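Local structure of chain length determinant protein (Shigella flexneri, 4ZM5) at residues B[6-11]-B[93-98]; B[12-17]-B[78-83]; B[127-132]-B[209-214]; B[164-169]-B[178-183]. The protein regulates the length of the O-antigen polysaccharide chains of lipopolysaccharide, a surface polymer tied to virulence and serospecificity. The protein carries 1 engineered substitution. All coordinates share one frame; numbering follows the deposited sequence.

Contact 1 of 4, residues B[6-11]-B[93-98]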
loop_
_atom_site.group_PDB
_atom_site.type_symbol
_atom_site.label_atom_id
_atom_site.label_comp_id
_atom_site.label_asym_id
_atom_site.label_seq_id
_atom_site.Cartn_x
_atom_site.Cartn_y
_atom_site.Cartn_z
ATOM N N TRP B 6 -32.622 -12.659 30.785
ATOM C CA TRP B 6 -31.670 -11.561 31.117
ATOM C C TRP B 6 -30.769 -11.228 29.929
ATOM O O TRP B 6 -30.148 -12.127 29.366
ATOM C CB TRP B 6 -30.796 -11.901 32.346
ATOM C CG TRP B 6 -31.562 -12.259 33.584
ATOM C CD1 TRP B 6 -32.250 -13.414 33.818
ATOM C CD2 TRP B 6 -31.672 -11.477 34.779
ATOM N NE1 TRP B 6 -32.787 -13.398 35.082
ATOM C CE2 TRP B 6 -32.441 -12.226 35.700
ATOM C CE3 TRP B 6 -31.200 -10.213 35.163
ATOM C CZ2 TRP B 6 -32.762 -11.744 36.979
ATOM C CZ3 TRP B 6 -31.465 -9.765 36.448
ATOM C CH2 TRP B 6 -32.272 -10.507 37.328
ATOM N N THR B 7 -30.689 -9.936 29.551
ATOM C CA THR B 7 -29.872 -9.501 28.418
ATOM C C THR B 7 -28.596 -8.770 28.878
ATOM O O THR B 7 -28.651 -7.776 29.602
ATOM C CB THR B 7 -30.692 -8.635 27.424
ATOM O OG1 THR B 7 -31.821 -9.373 26.992
ATOM C CG2 THR B 7 -29.910 -8.254 26.164
ATOM N N SER B 8 -27.451 -9.277 28.424
ATOM C CA SER B 8 -26.154 -8.644 28.620
ATOM C C SER B 8 -25.757 -7.975 27.324
ATOM O O SER B 8 -25.907 -8.562 26.249
ATOM C CB SER B 8 -25.092 -9.641 29.034
ATOM O OG SER B 8 -23.856 -8.972 29.243
ATOM N N THR B 9 -25.291 -6.733 27.421
ATOM C CA THR B 9 -24.947 -5.933 26.254
ATOM C C THR B 9 -23.521 -5.417 26.354
ATOM O O THR B 9 -23.044 -5.068 27.440
ATOM C CB THR B 9 -25.958 -4.764 26.122
ATOM O OG1 THR B 9 -27.263 -5.298 26.047
ATOM C CG2 THR B 9 -25.752 -3.938 24.884
ATOM N N ALA B 10 -22.873 -5.332 25.191
ATOM C CA ALA B 10 -21.547 -4.751 24.997
ATOM C C ALA B 10 -21.570 -3.897 23.734
ATOM O O ALA B 10 -22.355 -4.175 22.818
ATOM C CB ALA B 10 -20.483 -5.836 24.904
ATOM N N ILE B 11 -20.773 -2.820 23.704
ATOM C CA ILE B 11 -20.672 -1.963 22.518
ATOM C C ILE B 11 -19.221 -1.944 22.109
ATOM O O ILE B 11 -18.343 -1.611 22.899
ATOM C CB ILE B 11 -21.282 -0.544 22.667
ATOM C CG1 ILE B 11 -22.777 -0.640 23.036
ATOM C CG2 ILE B 11 -21.094 0.241 21.371
ATOM C CD1 ILE B 11 -23.419 0.610 23.547
ATOM N N GLY B 93 -24.699 -15.088 34.302
ATOM C CA GLY B 93 -24.553 -16.035 33.203
ATOM C C GLY B 93 -24.550 -15.361 31.857
ATOM O O GLY B 93 -23.671 -15.642 31.028
ATOM N N ALA B 94 -25.535 -14.454 31.640
ATOM C CA ALA B 94 -25.680 -13.651 30.422
ATOM C C ALA B 94 -24.401 -12.857 30.149
ATOM O O ALA B 94 -23.903 -12.890 29.021
ATOM C CB ALA B 94 -26.871 -12.702 30.542
ATOM N N GLN B 95 -23.849 -12.184 31.193
ATOM C CA GLN B 95 -22.632 -11.370 31.098
ATOM C C GLN B 95 -21.433 -12.247 30.778
ATOM O O GLN B 95 -20.685 -11.937 29.849
ATOM C CB GLN B 95 -22.398 -10.575 32.384
ATOM C CG GLN B 95 -21.150 -9.689 32.336
ATOM C CD GLN B 95 -20.848 -9.086 33.677
ATOM O OE1 GLN B 95 -20.559 -9.789 34.656
ATOM N NE2 GLN B 95 -20.891 -7.768 33.753
ATOM N N MET B 96 -21.273 -13.342 31.545
ATOM C CA MET B 96 -20.209 -14.325 31.412
ATOM C C MET B 96 -20.160 -14.892 29.986
ATOM O O MET B 96 -19.099 -14.868 29.350
ATOM C CB MET B 96 -20.463 -15.450 32.416
ATOM C CG MET B 96 -19.248 -16.226 32.789
ATOM S SD MET B 96 -19.691 -17.770 33.618
ATOM C CE MET B 96 -20.650 -17.143 35.073
ATOM N N LYS B 97 -21.320 -15.378 29.486
ATOM C CA LYS B 97 -21.423 -15.982 28.164
ATOM C C LYS B 97 -21.152 -14.958 27.062
ATOM O O LYS B 97 -20.456 -15.295 26.100
ATOM C CB LYS B 97 -22.770 -16.688 27.966
ATOM C CG LYS B 97 -22.907 -17.954 28.819
ATOM C CD LYS B 97 -23.771 -19.025 28.182
ATOM C CE LYS B 97 -23.925 -20.217 29.097
ATOM N NZ LYS B 97 -24.551 -21.386 28.418
ATOM N N LEU B 98 -21.615 -13.689 27.232
ATOM C CA LEU B 98 -21.333 -12.656 26.232
ATOM C C LEU B 98 -19.818 -12.418 26.116
ATOM O O LEU B 98 -19.292 -12.506 25.002
ATOM C CB LEU B 98 -22.078 -11.332 26.479
ATOM C CG LEU B 98 -21.866 -10.254 25.384
ATOM C CD1 LEU B 98 -22.204 -10.795 23.987
ATOM C CD2 LEU B 98 -22.628 -9.006 25.680
#
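S8, A94 and L98 carry a strand-on-helix contact, in which residues 6-11 of the first strand lie on the opening turns of the long helix 91-159. The two short axes pass 7.1 Å apart, and S8 is centred over Q95. With OG anti to its backbone N (chi1 -179°), S8 sets this oxygen on the helix backbone, 3.3 Å from Q95 CA, while S8 CB rests against A94 O at 3.5 Å. On either side of S8 along the strand, methyl groups of the helix meet the strand backbone and A10. A94 CB meets the backbone oxygen of W6, the two atoms standing 3.5 Å apart. One helical turn later, L98 reaches up with one methyl: its CD2 is 3.4 Å from S8 O and touches A10 CB at 3.9 Å. No hydrogen bond links strand to helix. The polar groups instead look to the C-terminal part of the chain, where S8 OG is bonded to T234 O and Q95 NE2 to P233 O. The contact thus illustrates how alanine and serine bring a helix close to a sheet: adhesion is by van der Waals packing, and the buried hydroxyl is satisfied by a third element that ties both together.

Contact 2 of 4, residues B[12-17]-B[78-83]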
loop_
_atom_site.group_PDB
_atom_site.type_symbol
_atom_site.label_atom_id
_atom_site.label_comp_id
_atom_site.label_asym_id
_atom_site.label_seq_id
_atom_site.Cartn_x
_atom_site.Cartn_y
_atom_site.Cartn_z
ATOM N N ILE B 12 -18.992 -2.305 20.868
ATOM C CA ILE B 12 -17.665 -2.442 20.305
ATOM C C ILE B 12 -17.524 -1.565 19.048
ATOM O O ILE B 12 -18.499 -1.376 18.312
ATOM C CB ILE B 12 -17.505 -3.969 20.070
ATOM C CG1 ILE B 12 -16.761 -4.610 21.247
ATOM C CG2 ILE B 12 -16.983 -4.397 18.688
ATOM C CD1 ILE B 12 -16.974 -6.156 21.421
ATOM N N THR B 13 -16.331 -0.952 18.857
ATOM C CA THR B 13 -16.077 -0.138 17.659
ATOM C C THR B 13 -14.667 -0.477 17.125
ATOM O O THR B 13 -13.992 -1.366 17.658
ATOM C CB THR B 13 -16.337 1.373 17.874
ATOM O OG1 THR B 13 -16.412 2.001 16.597
ATOM C CG2 THR B 13 -15.281 2.062 18.721
ATOM N N GLN B 14 -14.257 0.226 16.058
ATOM C CA GLN B 14 -12.957 0.038 15.436
ATOM C C GLN B 14 -11.851 0.318 16.444
ATOM O O GLN B 14 -12.025 1.147 17.359
ATOM C CB GLN B 14 -12.799 0.939 14.192
ATOM C CG GLN B 14 -12.773 2.438 14.461
ATOM C CD GLN B 14 -12.898 3.279 13.215
ATOM O OE1 GLN B 14 -12.952 2.786 12.087
ATOM N NE2 GLN B 14 -12.973 4.578 13.395
ATOM N N PRO B 15 -10.722 -0.373 16.319
ATOM C CA PRO B 15 -9.622 -0.095 17.242
ATOM C C PRO B 15 -9.047 1.313 17.002
ATOM O O PRO B 15 -9.244 1.878 15.918
ATOM C CB PRO B 15 -8.624 -1.210 16.917
ATOM C CG PRO B 15 -8.923 -1.588 15.514
ATOM C CD PRO B 15 -10.375 -1.403 15.320
ATOM N N ASP B 16 -8.359 1.883 18.009
ATOM C CA ASP B 16 -7.685 3.202 17.950
ATOM C C ASP B 16 -6.407 3.109 17.131
ATOM O O ASP B 16 -5.855 2.014 17.009
ATOM C CB ASP B 16 -7.311 3.691 19.365
ATOM C CG ASP B 16 -8.443 4.218 20.206
ATOM O OD1 ASP B 16 -9.416 4.768 19.627
ATOM O OD2 ASP B 16 -8.341 4.138 21.453
ATOM N N VAL B 17 -5.883 4.266 16.657
ATOM C CA VAL B 17 -4.627 4.378 15.892
ATOM C C VAL B 17 -3.486 3.805 16.738
ATOM O O VAL B 17 -2.623 3.113 16.200
ATOM C CB VAL B 17 -4.372 5.850 15.440
ATOM C CG1 VAL B 17 -3.085 6.005 14.642
ATOM C CG2 VAL B 17 -5.559 6.401 14.652
ATOM N N GLN B 78 -25.908 4.057 11.060
ATOM C CA GLN B 78 -24.497 4.291 11.395
ATOM C C GLN B 78 -23.778 2.951 11.396
ATOM O O GLN B 78 -24.236 2.037 12.076
ATOM C CB GLN B 78 -24.366 4.970 12.769
ATOM C CG GLN B 78 -24.737 6.451 12.786
ATOM C CD GLN B 78 -23.648 7.207 13.490
ATOM O OE1 GLN B 78 -23.008 6.705 14.439
ATOM N NE2 GLN B 78 -23.372 8.413 12.998
ATOM N N GLN B 79 -22.677 2.824 10.656
ATOM C CA GLN B 79 -21.903 1.576 10.593
ATOM C C GLN B 79 -21.290 1.239 11.950
ATOM O O GLN B 79 -21.320 0.089 12.382
ATOM C CB GLN B 79 -20.803 1.649 9.527
ATOM C CG GLN B 79 -21.334 1.750 8.110
ATOM C CD GLN B 79 -20.162 1.713 7.180
ATOM O OE1 GLN B 79 -19.459 0.688 7.073
ATOM N NE2 GLN B 79 -19.877 2.854 6.537
ATOM N N LEU B 80 -20.738 2.248 12.623
ATOM C CA LEU B 80 -20.132 2.051 13.925
ATOM C C LEU B 80 -20.776 2.976 14.963
ATOM O O LEU B 80 -21.267 4.053 14.616
ATOM C CB LEU B 80 -18.618 2.279 13.855
ATOM C CG LEU B 80 -17.840 1.311 12.979
ATOM C CD1 LEU B 80 -16.426 1.777 12.807
ATOM C CD2 LEU B 80 -17.908 -0.133 13.508
ATOM N N PRO B 81 -20.838 2.568 16.243
ATOM C CA PRO B 81 -20.335 1.318 16.825
ATOM C C PRO B 81 -21.324 0.147 16.672
ATOM O O PRO B 81 -22.416 0.298 16.106
ATOM C CB PRO B 81 -20.078 1.716 18.275
ATOM C CG PRO B 81 -21.177 2.700 18.561
ATOM C CD PRO B 81 -21.466 3.427 17.267
ATOM N N LEU B 82 -20.910 -1.041 17.138
ATOM C CA LEU B 82 -21.739 -2.231 17.065
ATOM C C LEU B 82 -22.106 -2.693 18.451
ATOM O O LEU B 82 -21.266 -2.696 19.353
ATOM C CB LEU B 82 -21.041 -3.363 16.281
ATOM C CG LEU B 82 -20.606 -3.023 14.841
ATOM C CD1 LEU B 82 -19.565 -4.008 14.347
ATOM C CD2 LEU B 82 -21.796 -3.007 13.888
ATOM N N THR B 83 -23.378 -3.056 18.613
ATOM C CA THR B 83 -23.961 -3.548 19.852
ATOM C C THR B 83 -24.067 -5.061 19.773
ATOM O O THR B 83 -24.733 -5.613 18.878
ATOM C CB THR B 83 -25.334 -2.886 20.088
ATOM O OG1 THR B 83 -25.122 -1.508 20.332
ATOM C CG2 THR B 83 -26.070 -3.463 21.276
#
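I12 and L82 form an antiparallel hydrogen-bonded pair where strand 6-13 ends and strand 82-88 begins, and L80, two residues before L82, packs against T13 and Q14 where the pairing gives out. The pair closes with I12 N to L82 O at 2.8 Å and L82 N to I12 O at 2.7 Å, both bonds nearly straight. L80 can be followed outward. Its CB lies 3.5 Å from T13 OG1, and CG stays beside the same hydroxyl oxygen. Both methyls remain near T13 OG1 as well, and CD1 also lies along the Q14 side chain from CB to OE1, 3.7 Å from Q14 OE1. L80 crosses both partners at about a right angle. T13 presents OG1 here because that atom is anti to its backbone N (chi1 -165°). The peptide joining L80 to P81 is cis, a kink directly before the strand pairing starts. P81 packs beside the pair, its CB 3.5 Å from I12 O and 3.8 Å from T13 CB. Strand 6-13 is here an inner strand of the antiparallel sheet, flanked by 82-88 and, through T13 and R228, by the short strand 228-229. Helix 38-53 covers the face that carries I12 and L82, with I46 against I12 and S50 against L82, while S51 of the second subunit packs on T13.

Contact 3 of 4, residues B[127-132]-B[209-214]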
loop_
_atom_site.group_PDB
_atom_site.type_symbol
_atom_site.label_atom_id
_atom_site.label_comp_id
_atom_site.label_asym_id
_atom_site.label_seq_id
_atom_site.Cartn_x
_atom_site.Cartn_y
_atom_site.Cartn_z
ATOM N N ASN B 127 6.891 -9.212 -4.798
ATOM C CA ASN B 127 6.898 -7.959 -5.570
ATOM C C ASN B 127 8.261 -7.241 -5.528
ATOM O O ASN B 127 8.730 -6.768 -6.575
ATOM C CB ASN B 127 5.781 -7.016 -5.091
ATOM C CG ASN B 127 4.365 -7.521 -5.338
ATOM O OD1 ASN B 127 4.094 -8.327 -6.250
ATOM N ND2 ASN B 127 3.419 -7.014 -4.553
ATOM N N LEU B 128 8.899 -7.198 -4.336
ATOM C CA LEU B 128 10.205 -6.562 -4.134
ATOM C C LEU B 128 11.350 -7.356 -4.775
ATOM O O LEU B 128 12.251 -6.742 -5.343
ATOM C CB LEU B 128 10.508 -6.315 -2.654
ATOM C CG LEU B 128 9.624 -5.286 -1.933
ATOM C CD1 LEU B 128 10.146 -5.038 -0.562
ATOM C CD2 LEU B 128 9.556 -3.943 -2.672
ATOM N N GLN B 129 11.302 -8.701 -4.710
ATOM C CA GLN B 129 12.307 -9.579 -5.314
ATOM C C GLN B 129 12.216 -9.503 -6.838
ATOM O O GLN B 129 13.258 -9.513 -7.497
ATOM C CB GLN B 129 12.153 -11.023 -4.829
ATOM C CG GLN B 129 12.654 -11.218 -3.402
ATOM C CD GLN B 129 12.309 -12.557 -2.786
ATOM O OE1 GLN B 129 11.283 -13.190 -3.098
ATOM N NE2 GLN B 129 13.134 -12.976 -1.836
ATOM N N ASP B 130 10.975 -9.383 -7.385
ATOM C CA ASP B 130 10.717 -9.232 -8.813
ATOM C C ASP B 130 11.296 -7.907 -9.306
ATOM O O ASP B 130 11.896 -7.859 -10.380
ATOM C CB ASP B 130 9.209 -9.315 -9.110
ATOM C CG ASP B 130 8.596 -10.711 -9.143
ATOM O OD1 ASP B 130 9.207 -11.649 -8.573
ATOM O OD2 ASP B 130 7.468 -10.851 -9.683
ATOM N N SER B 131 11.141 -6.849 -8.497
ATOM C CA SER B 131 11.638 -5.503 -8.767
ATOM C C SER B 131 13.183 -5.486 -8.766
ATOM O O SER B 131 13.768 -4.954 -9.706
ATOM C CB SER B 131 11.072 -4.515 -7.744
ATOM O OG SER B 131 11.515 -3.181 -7.940
ATOM N N LEU B 132 13.837 -6.103 -7.749
ATOM C CA LEU B 132 15.311 -6.144 -7.651
ATOM C C LEU B 132 15.928 -6.913 -8.803
ATOM O O LEU B 132 16.903 -6.438 -9.374
ATOM C CB LEU B 132 15.816 -6.732 -6.325
ATOM C CG LEU B 132 15.493 -5.961 -5.061
ATOM C CD1 LEU B 132 15.727 -6.819 -3.849
ATOM C CD2 LEU B 132 16.242 -4.615 -4.980
ATOM N N GLN B 209 16.633 -2.490 0.789
ATOM C CA GLN B 209 16.521 -2.225 2.216
ATOM C C GLN B 209 15.099 -2.560 2.692
ATOM O O GLN B 209 14.940 -3.137 3.768
ATOM C CB GLN B 209 16.895 -0.761 2.536
ATOM C CG GLN B 209 16.999 -0.422 4.038
ATOM C CD GLN B 209 17.991 -1.292 4.785
ATOM O OE1 GLN B 209 19.138 -1.511 4.343
ATOM N NE2 GLN B 209 17.553 -1.832 5.919
ATOM N N ASN B 210 14.076 -2.221 1.881
ATOM C CA ASN B 210 12.680 -2.507 2.201
ATOM C C ASN B 210 12.450 -4.013 2.351
ATOM O O ASN B 210 11.665 -4.424 3.204
ATOM C CB ASN B 210 11.741 -1.913 1.143
ATOM C CG ASN B 210 11.750 -0.394 1.101
ATOM O OD1 ASN B 210 12.374 0.294 1.936
ATOM N ND2 ASN B 210 11.067 0.164 0.104
ATOM N N LEU B 211 13.171 -4.823 1.564
ATOM C CA LEU B 211 13.107 -6.278 1.616
ATOM C C LEU B 211 13.731 -6.793 2.919
ATOM O O LEU B 211 13.180 -7.711 3.533
ATOM C CB LEU B 211 13.797 -6.879 0.383
ATOM C CG LEU B 211 13.645 -8.380 0.164
ATOM C CD1 LEU B 211 12.196 -8.805 0.135
ATOM C CD2 LEU B 211 14.305 -8.780 -1.101
ATOM N N LEU B 212 14.837 -6.158 3.363
ATOM C CA LEU B 212 15.509 -6.460 4.627
ATOM C C LEU B 212 14.592 -6.196 5.828
ATOM O O LEU B 212 14.581 -6.981 6.784
ATOM C CB LEU B 212 16.783 -5.612 4.773
ATOM C CG LEU B 212 18.092 -6.201 4.259
ATOM C CD1 LEU B 212 19.212 -5.203 4.421
ATOM C CD2 LEU B 212 18.453 -7.497 4.993
ATOM N N ASP B 213 13.828 -5.087 5.759
ATOM C CA ASP B 213 12.891 -4.636 6.780
ATOM C C ASP B 213 11.664 -5.555 6.868
ATOM O O ASP B 213 11.115 -5.698 7.956
ATOM C CB ASP B 213 12.460 -3.181 6.510
ATOM C CG ASP B 213 13.575 -2.137 6.536
ATOM O OD1 ASP B 213 14.634 -2.407 7.153
ATOM O OD2 ASP B 213 13.369 -1.036 5.978
ATOM N N ILE B 214 11.238 -6.177 5.740
ATOM C CA ILE B 214 10.102 -7.114 5.704
ATOM C C ILE B 214 10.485 -8.380 6.463
ATOM O O ILE B 214 9.664 -8.929 7.209
ATOM C CB ILE B 214 9.607 -7.422 4.263
ATOM C CG1 ILE B 214 8.866 -6.209 3.692
ATOM C CG2 ILE B 214 8.683 -8.664 4.221
ATOM C CD1 ILE B 214 8.322 -6.376 2.297
#
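L128 and L211 interlock at the centre of this helix pair; I214 and L132 extend the apolar packing, while Q129 and N210 form its edges. In the tight part, L128 CD1 reaches 3.6 Å from I214 CD1, 3.7 Å from L211 N and 3.9 Å from N210 CB, so that one methyl settles against the backbone of the partner helix. L211 answers with both branches. Its CD1 faces L128 CB at the looser distance of 4.1 Å, and CD2 lies 3.7 Å from L132 CD1 and equally near Q129 CG; having CG anti to the backbone N (chi1 -171°) aims the fork at L128, Q129 and L132. The solvent side is different. Q129 lends only its aliphatic stem, through CG, on an exposed flank, and N210 offers CB at the other edge, where it also packs on T134 of the second subunit. L128 sits among T207, N210, L211 and I214, and L211 among R125, L128, Q129 and L132. Each set has the i, i+3, i+4, i+7 spacing of knobs-into-holes packing, the hallmark of coiled coils, here between antiparallel helices whose short axes are 10.0 Å apart.

Contact 4 of 4, residues B[164-169]-B[178-183]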
loop_
_atom_site.group_PDB
_atom_site.type_symbol
_atom_site.label_atom_id
_atom_site.label_comp_id
_atom_site.label_asym_id
_atom_site.label_seq_id
_atom_site.Cartn_x
_atom_site.Cartn_y
_atom_site.Cartn_z
ATOM N N LYS B 164 48.257 5.491 -25.896
ATOM C CA LYS B 164 48.084 6.396 -24.767
ATOM C C LYS B 164 46.857 7.268 -25.019
ATOM O O LYS B 164 46.449 7.390 -26.177
ATOM C CB LYS B 164 49.363 7.243 -24.568
ATOM C CG LYS B 164 50.606 6.403 -24.243
ATOM C CD LYS B 164 50.914 6.405 -22.737
ATOM C CE LYS B 164 51.494 5.126 -22.156
ATOM N NZ LYS B 164 52.687 4.609 -22.891
ATOM N N PRO B 165 46.219 7.851 -23.969
ATOM C CA PRO B 165 45.048 8.713 -24.218
ATOM C C PRO B 165 45.388 9.889 -25.133
ATOM O O PRO B 165 46.490 10.425 -25.066
ATOM C CB PRO B 165 44.651 9.198 -22.817
ATOM C CG PRO B 165 45.319 8.292 -21.872
ATOM C CD PRO B 165 46.542 7.787 -22.528
ATOM N N GLN B 166 44.447 10.279 -25.998
ATOM C CA GLN B 166 44.635 11.347 -26.993
ATOM C C GLN B 166 43.919 12.628 -26.616
ATOM O O GLN B 166 43.964 13.611 -27.356
ATOM C CB GLN B 166 44.092 10.877 -28.368
ATOM C CG GLN B 166 44.813 9.681 -28.976
ATOM C CD GLN B 166 46.241 9.995 -29.331
ATOM O OE1 GLN B 166 46.530 10.871 -30.171
ATOM N NE2 GLN B 166 47.161 9.272 -28.695
ATOM N N VAL B 167 43.238 12.615 -25.482
ATOM C CA VAL B 167 42.389 13.711 -25.101
ATOM C C VAL B 167 42.769 14.280 -23.734
ATOM O O VAL B 167 43.126 13.540 -22.804
ATOM C CB VAL B 167 40.939 13.171 -25.181
ATOM C CG1 VAL B 167 40.051 13.682 -24.065
ATOM C CG2 VAL B 167 40.337 13.466 -26.550
ATOM N N GLN B 168 42.709 15.630 -23.653
ATOM C CA GLN B 168 42.959 16.446 -22.464
ATOM C C GLN B 168 41.643 16.545 -21.666
ATOM O O GLN B 168 41.477 15.846 -20.653
ATOM C CB GLN B 168 43.483 17.845 -22.864
ATOM C CG GLN B 168 44.747 17.844 -23.726
ATOM C CD GLN B 168 44.963 19.159 -24.451
ATOM O OE1 GLN B 168 44.788 20.254 -23.895
ATOM N NE2 GLN B 168 45.383 19.079 -25.710
ATOM N N GLN B 169 40.688 17.368 -22.178
ATOM C CA GLN B 169 39.355 17.595 -21.611
ATOM C C GLN B 169 38.329 16.606 -22.208
ATOM O O GLN B 169 38.286 16.432 -23.432
ATOM C CB GLN B 169 38.928 19.043 -21.890
ATOM C CG GLN B 169 37.747 19.542 -21.076
ATOM C CD GLN B 169 37.443 20.986 -21.390
ATOM O OE1 GLN B 169 38.269 21.890 -21.184
ATOM N NE2 GLN B 169 36.242 21.240 -21.888
ATOM N N LEU B 178 35.562 6.648 -27.685
ATOM C CA LEU B 178 36.187 5.763 -26.706
ATOM C C LEU B 178 37.611 5.381 -27.065
ATOM O O LEU B 178 38.438 5.276 -26.158
ATOM C CB LEU B 178 35.374 4.478 -26.510
ATOM C CG LEU B 178 34.331 4.425 -25.408
ATOM C CD1 LEU B 178 33.359 3.275 -25.680
ATOM C CD2 LEU B 178 34.974 4.227 -24.035
ATOM N N PHE B 179 37.913 5.162 -28.355
ATOM C CA PHE B 179 39.251 4.736 -28.801
ATOM C C PHE B 179 40.312 5.795 -28.434
ATOM O O PHE B 179 41.497 5.472 -28.323
ATOM C CB PHE B 179 39.256 4.425 -30.313
ATOM C CG PHE B 179 39.556 5.596 -31.213
ATOM C CD1 PHE B 179 38.545 6.465 -31.612
ATOM C CD2 PHE B 179 40.856 5.854 -31.636
ATOM C CE1 PHE B 179 38.825 7.565 -32.425
ATOM C CE2 PHE B 179 41.138 6.960 -32.443
ATOM C CZ PHE B 179 40.119 7.805 -32.838
ATOM N N LEU B 180 39.877 7.055 -28.244
ATOM C CA LEU B 180 40.759 8.166 -27.883
ATOM C C LEU B 180 41.354 8.000 -26.479
ATOM O O LEU B 180 42.266 8.747 -26.118
ATOM C CB LEU B 180 40.033 9.499 -27.971
ATOM C CG LEU B 180 39.620 9.985 -29.358
ATOM C CD1 LEU B 180 38.678 11.172 -29.242
ATOM C CD2 LEU B 180 40.806 10.381 -30.197
ATOM N N LEU B 181 40.843 7.023 -25.691
ATOM C CA LEU B 181 41.346 6.707 -24.361
ATOM C C LEU B 181 42.623 5.876 -24.463
ATOM O O LEU B 181 43.383 5.794 -23.499
ATOM C CB LEU B 181 40.282 5.992 -23.530
ATOM C CG LEU B 181 38.998 6.799 -23.256
ATOM C CD1 LEU B 181 37.997 5.982 -22.480
ATOM C CD2 LEU B 181 39.277 8.084 -22.518
ATOM N N GLY B 182 42.878 5.330 -25.652
ATOM C CA GLY B 182 44.071 4.549 -25.957
ATOM C C GLY B 182 43.852 3.081 -25.728
ATOM O O GLY B 182 43.121 2.723 -24.810
ATOM N N SER B 183 44.515 2.220 -26.521
ATOM C CA SER B 183 44.399 0.761 -26.409
ATOM C C SER B 183 44.806 0.231 -25.023
ATOM O O SER B 183 44.203 -0.734 -24.554
ATOM C CB SER B 183 45.210 0.060 -27.492
ATOM O OG SER B 183 46.585 0.393 -27.410
#
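Q166 and L180 join an irregular loop to a short 3-10 turn, the turn leading directly into helix 183-191. Their link is a backbone bond, Q166 N to L180 O, 2.7 Å long. The same oxygen also receives a CA-H...O contact from P165, whose CA is 3.4 Å away, so L180 O is held by two consecutive loop residues. The proline ring packs against the next carbonyl oxygen, P165 CG being 3.6 Å from L181 O. Around this polar centre L180 spreads its two methyls under the loop: CD2 touches Q166 CB at 3.8 Å, and CD1 meets V167 CG2 at 3.9 Å. A second shell positions these groups. The 3-10 bonds L181 N to L178 O and G182 N to F179 O shape the turn, from which the carbonyls of L180 and L181 face the loop, and the F179 ring offers a face to L180 CG. G182 has a positive phi (92°) and passes close under K164 and P165, where a CB would collide with K164 C. In the assembly P165 packs on L180 of the second subunit, while L180 meets P165 of the third, so the turn belongs to a subunit interface as well. Finally, the Q166 chain, bent at chi2 (-65°), doubles back so that NE2 hydrogen-bonds K164 O at 3.2 Å, the donor lying 44° out of that carbonyl's plane.

In the fold
Contacts 1 and 2 share strand 6-13 and are both buried, their centres 18 Å apart; one lays the strand on helix 91-159, the other pairs it with strand 82-88, and they meet where I11 packs on P81. Contact 3 uses the same long helix much farther along, about 33 Å from contact 1 between nearest atoms, and contact 4 stands 88 Å from contact 1 between centres, across the chain's centre. The last two are only partly buried. Chemistry follows the elements joined rather than burial: backbone bonds link strand ends or loops (contacts 2 and 4), whereas a helix face (contacts 1 and 3) is met by packing. All four also touch the second subunit.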